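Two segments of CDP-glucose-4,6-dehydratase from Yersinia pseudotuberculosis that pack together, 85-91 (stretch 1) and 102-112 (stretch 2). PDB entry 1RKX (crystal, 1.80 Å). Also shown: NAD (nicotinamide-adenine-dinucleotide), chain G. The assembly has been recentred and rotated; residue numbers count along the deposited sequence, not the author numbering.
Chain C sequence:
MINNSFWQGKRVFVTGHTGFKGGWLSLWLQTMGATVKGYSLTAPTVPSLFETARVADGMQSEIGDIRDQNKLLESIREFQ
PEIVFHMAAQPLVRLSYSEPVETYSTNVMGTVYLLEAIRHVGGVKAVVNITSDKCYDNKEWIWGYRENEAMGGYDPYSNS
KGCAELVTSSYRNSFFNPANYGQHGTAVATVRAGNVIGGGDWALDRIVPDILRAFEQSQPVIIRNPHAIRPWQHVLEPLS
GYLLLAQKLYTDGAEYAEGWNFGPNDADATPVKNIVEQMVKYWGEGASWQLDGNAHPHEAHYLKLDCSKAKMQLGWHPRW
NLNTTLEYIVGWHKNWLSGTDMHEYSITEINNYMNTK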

# COMPACT_ATOMS: atom_id res chain seq x y z
N PHE C 85 -19.75 -14.80 -21.69
CA PHE C 85 -19.15 -13.47 -21.71
C PHE C 85 -20.25 -12.52 -21.26
O PHE C 85 -21.27 -12.38 -21.94
CB PHE C 85 -18.71 -13.07 -23.12
CG PHE C 85 -17.48 -13.80 -23.61
CD1 PHE C 85 -17.61 -14.95 -24.39
CD2 PHE C 85 -16.21 -13.32 -23.31
CE1 PHE C 85 -16.47 -15.61 -24.87
CE2 PHE C 85 -15.06 -13.98 -23.79
CZ PHE C 85 -15.20 -15.12 -24.57
N HIS C 86 -20.05 -11.89 -20.11
CA HIS C 86 -21.04 -10.96 -19.59
C HIS C 86 -20.66 -9.53 -19.93
O HIS C 86 -19.77 -8.95 -19.30
CB HIS C 86 -21.18 -11.13 -18.07
CG HIS C 86 -22.13 -10.17 -17.42
ND1 HIS C 86 -23.39 -9.93 -17.91
CD2 HIS C 86 -22.00 -9.40 -16.31
CE1 HIS C 86 -24.00 -9.05 -17.13
NE2 HIS C 86 -23.18 -8.71 -16.15
N MET C 87 -21.31 -8.97 -20.95
CA MET C 87 -21.03 -7.60 -21.36
C MET C 87 -22.19 -6.64 -21.20
O MET C 87 -22.03 -5.44 -21.42
CB MET C 87 -20.54 -7.58 -22.81
CG MET C 87 -19.14 -8.15 -22.97
SD MET C 87 -18.32 -7.61 -24.48
CE MET C 87 -18.95 -8.79 -25.60
N ALA C 88 -23.36 -7.15 -20.83
CA ALA C 88 -24.52 -6.29 -20.65
C ALA C 88 -24.35 -5.42 -19.41
O ALA C 88 -23.97 -5.89 -18.34
CB ALA C 88 -25.79 -7.14 -20.51
N ALA C 89 -24.62 -4.13 -19.57
CA ALA C 89 -24.50 -3.18 -18.48
C ALA C 89 -24.96 -1.80 -18.92
O ALA C 89 -25.09 -1.54 -20.11
CB ALA C 89 -23.04 -3.11 -18.01
N GLN C 90 -25.22 -0.93 -17.94
CA GLN C 90 -25.58 0.47 -18.20
C GLN C 90 -24.15 1.00 -18.23
O GLN C 90 -23.51 1.16 -17.18
CB GLN C 90 -26.36 1.04 -17.01
CG GLN C 90 -27.00 2.41 -17.24
CD GLN C 90 -25.99 3.46 -17.66
OE1 GLN C 90 -25.65 3.55 -18.84
NE2 GLN C 90 -25.50 4.24 -16.71
N PRO C 91 -23.61 1.27 -19.43
CA PRO C 91 -22.24 1.76 -19.61
C PRO C 91 -21.93 3.24 -19.60
O PRO C 91 -20.77 3.61 -19.76
CB PRO C 91 -21.88 1.15 -20.95
CG PRO C 91 -23.14 1.46 -21.74
CD PRO C 91 -24.27 1.12 -20.74
N GLU C 102 -30.97 2.51 -11.42
CA GLU C 102 -30.97 1.61 -12.57
C GLU C 102 -29.55 1.14 -12.89
O GLU C 102 -29.34 0.01 -13.33
CB GLU C 102 -31.56 2.31 -13.80
CG GLU C 102 -33.04 2.69 -13.67
CD GLU C 102 -33.30 3.66 -12.52
OE1 GLU C 102 -32.57 4.67 -12.39
OE2 GLU C 102 -34.26 3.42 -11.75
N THR C 103 -28.57 2.02 -12.68
CA THR C 103 -27.18 1.67 -12.96
C THR C 103 -26.73 0.56 -12.03
O THR C 103 -26.13 -0.44 -12.47
CB THR C 103 -26.24 2.88 -12.78
OG1 THR C 103 -26.57 3.89 -13.73
CG2 THR C 103 -24.79 2.46 -12.98
N TYR C 104 -27.02 0.72 -10.74
CA TYR C 104 -26.64 -0.29 -9.76
C TYR C 104 -27.41 -1.59 -9.96
O TYR C 104 -26.83 -2.67 -9.87
CB TYR C 104 -26.85 0.23 -8.34
CG TYR C 104 -25.71 1.10 -7.83
CD1 TYR C 104 -25.86 2.48 -7.67
CD2 TYR C 104 -24.47 0.53 -7.51
CE1 TYR C 104 -24.81 3.27 -7.21
CE2 TYR C 104 -23.41 1.32 -7.05
CZ TYR C 104 -23.59 2.69 -6.90
OH TYR C 104 -22.55 3.47 -6.43
N SER C 105 -28.71 -1.49 -10.21
CA SER C 105 -29.51 -2.70 -10.41
C SER C 105 -28.98 -3.47 -11.62
O SER C 105 -28.79 -4.69 -11.56
CB SER C 105 -30.99 -2.35 -10.61
OG SER C 105 -31.17 -1.51 -11.73
N THR C 106 -28.72 -2.76 -12.71
CA THR C 106 -28.23 -3.41 -13.93
C THR C 106 -26.81 -3.95 -13.80
O THR C 106 -26.55 -5.11 -14.10
CB THR C 106 -28.26 -2.44 -15.14
OG1 THR C 106 -29.60 -1.99 -15.37
CG2 THR C 106 -27.74 -3.14 -16.39
N ASN C 107 -25.88 -3.12 -13.33
CA ASN C 107 -24.49 -3.53 -13.23
C ASN C 107 -24.13 -4.44 -12.06
O ASN C 107 -23.30 -5.32 -12.20
CB ASN C 107 -23.59 -2.30 -13.25
CG ASN C 107 -23.75 -1.51 -14.53
OD1 ASN C 107 -24.46 -1.93 -15.44
ND2 ASN C 107 -23.09 -0.36 -14.60
N VAL C 108 -24.76 -4.22 -10.91
CA VAL C 108 -24.48 -5.06 -9.76
C VAL C 108 -25.42 -6.26 -9.68
O VAL C 108 -24.96 -7.40 -9.76
CB VAL C 108 -24.56 -4.25 -8.44
CG1 VAL C 108 -24.23 -5.14 -7.26
CG2 VAL C 108 -23.59 -3.08 -8.50
N MET C 109 -26.73 -6.03 -9.55
CA MET C 109 -27.64 -7.17 -9.47
C MET C 109 -27.65 -8.00 -10.76
O MET C 109 -27.80 -9.23 -10.70
CB MET C 109 -29.06 -6.72 -9.12
CG MET C 109 -29.18 -6.14 -7.70
SD MET C 109 -28.42 -7.16 -6.38
CE MET C 109 -29.39 -8.65 -6.48
N GLY C 110 -27.47 -7.34 -11.90
CA GLY C 110 -27.43 -8.06 -13.17
C GLY C 110 -26.31 -9.08 -13.14
O GLY C 110 -26.48 -10.22 -13.56
N THR C 111 -25.16 -8.67 -12.62
CA THR C 111 -24.01 -9.55 -12.51
C THR C 111 -24.32 -10.65 -11.49
O THR C 111 -23.98 -11.82 -11.71
CB THR C 111 -22.76 -8.75 -12.07
OG1 THR C 111 -22.46 -7.77 -13.08
CG2 THR C 111 -21.56 -9.67 -11.90
N VAL C 112 -24.96 -10.29 -10.38
CA VAL C 112 -25.33 -11.28 -9.38
C VAL C 112 -26.25 -12.34 -9.99
O VAL C 112 -26.04 -13.55 -9.81
CB VAL C 112 -26.04 -10.63 -8.17
CG1 VAL C 112 -26.67 -11.70 -7.28
CG2 VAL C 112 -25.03 -9.80 -7.36
PA NAD G . -23.24 -0.59 -25.53
O1A NAD G . -24.19 0.36 -24.92
O2A NAD G . -23.04 -0.52 -27.00
O5B NAD G . -23.65 -2.11 -25.17
C5B NAD G . -24.32 -2.37 -23.91
C4B NAD G . -25.13 -3.66 -23.98
O4B NAD G . -25.72 -3.73 -22.66
C3B NAD G . -26.29 -3.58 -24.95
O3B NAD G . -26.25 -4.78 -25.76
C2B NAD G . -27.50 -3.48 -24.03
O2B NAD G . -28.72 -3.98 -24.63
C1B NAD G . -27.02 -4.24 -22.82
N9A NAD G . -27.79 -3.95 -21.63
C8A NAD G . -27.80 -2.79 -20.90
N7A NAD G . -28.64 -2.82 -19.86
C5A NAD G . -29.20 -4.08 -19.93
C6A NAD G . -30.16 -4.72 -19.12
N6A NAD G . -30.76 -4.21 -18.06
N1A NAD G . -30.52 -6.00 -19.46
C2A NAD G . -29.93 -6.56 -20.56
N3A NAD G . -29.03 -6.06 -21.39
C4A NAD G . -28.70 -4.80 -21.02
O3 NAD G . -21.88 -0.45 -24.79
PN NAD G . -20.44 -1.21 -25.02
O1N NAD G . -19.52 -0.13 -25.40
O2N NAD G . -20.62 -2.23 -26.08
O5D NAD G . -20.09 -1.74 -23.57
C5D NAD G . -19.98 -3.16 -23.42
C4D NAD G . -19.55 -3.49 -22.00
O4D NAD G . -18.20 -2.95 -21.88
C3D NAD G . -20.32 -2.87 -20.83
O3D NAD G . -20.24 -3.77 -19.71
C2D NAD G . -19.54 -1.59 -20.58
O2D NAD G . -19.79 -1.10 -19.25
C1D NAD G . -18.13 -2.08 -20.77
N1N NAD G . -17.19 -0.99 -21.02
C2N NAD G . -17.11 -0.33 -22.26
C3N NAD G . -16.08 0.72 -22.51
C7N NAD G . -16.02 1.32 -23.85
O7N NAD G . -15.15 2.18 -24.05
N7N NAD G . -16.86 0.98 -24.86
C4N NAD G . -15.22 1.18 -21.35
C5N NAD G . -15.46 0.40 -20.10
C6N NAD G . -16.34 -0.57 -19.96
O HOH W 1 -24.13 -6.06 -15.57

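The contact is organised around one side-chain amide that reads a single residue of backbone. Asn107, on the helix, accepts from the loop with OD1, 2.8 Å from the backbone N of Gln90, and donates with ND2, 3.0 Å from the backbone O of the same residue; both bonds are close to straight. The CA-to-CB bond of Asn107 runs sideways to the loop, and chi1 in the m well with chi2 near zero brings the carboxamide within reach of both atoms. The rule is economical: a loop residue has its NH and CO both bonded by one group that carries a donor and an acceptor side by side, which is what asparagine offers.

Gln90 returns the favour with its own side chain. Its CA-to-CB bond points toward the helix, with chi1 t and chi2 m, and its NE2 donates to Thr103 OG1 at 3.2 Å in an almost linear bond. Thr103 and Asn107 lie four residues apart, about one helical turn, so Asn107 holds Gln90 by its backbone and Thr103 by its side-chain amide.

At the far end of the contact the grip loosens. His86, at the end of its strand segment, has its CA-to-CB bond toward the helix and chi1 in t, and its NE2 makes a weak hydrogen bond to Thr111 OG1 at 3.3 Å, with the hydroxyl at the ring edge. That hydroxyl itself donates to the helix carbonyl Asn107 O, 2.7 Å from OG1, so it can accept from the histidine while its proton is used within its own turn. A water reinforces this corner: it lies 2.9 Å from His86 NE2 and donates to Ala88 O at 2.8 Å and to Thr106 O at 3.0 Å. Gly110 lies beside His86, its C 4.4 Å from NE2; an ideal CB there would come within 2.1 Å of Thr106 O, so glycine suits this backbone.

Packing fills in between these bonds, burying 330 Å² summed over both sides, with Gln90 the most covered residue. The CA-to-CB bond of Thr106 points toward the loop, and its CG2 lies 3.9 Å from Ala89 CA and 3.7 Å from Gln90 N, while its OG1 donates back to Glu102 O at 2.9 Å. Threonine thus spends its hydroxyl on the helix and its methyl on the contact. Ala89 is buried where the backbones run close, its CA 5.3 Å from Asn107 CA and its CB 3.2 Å from Asn107 OD1.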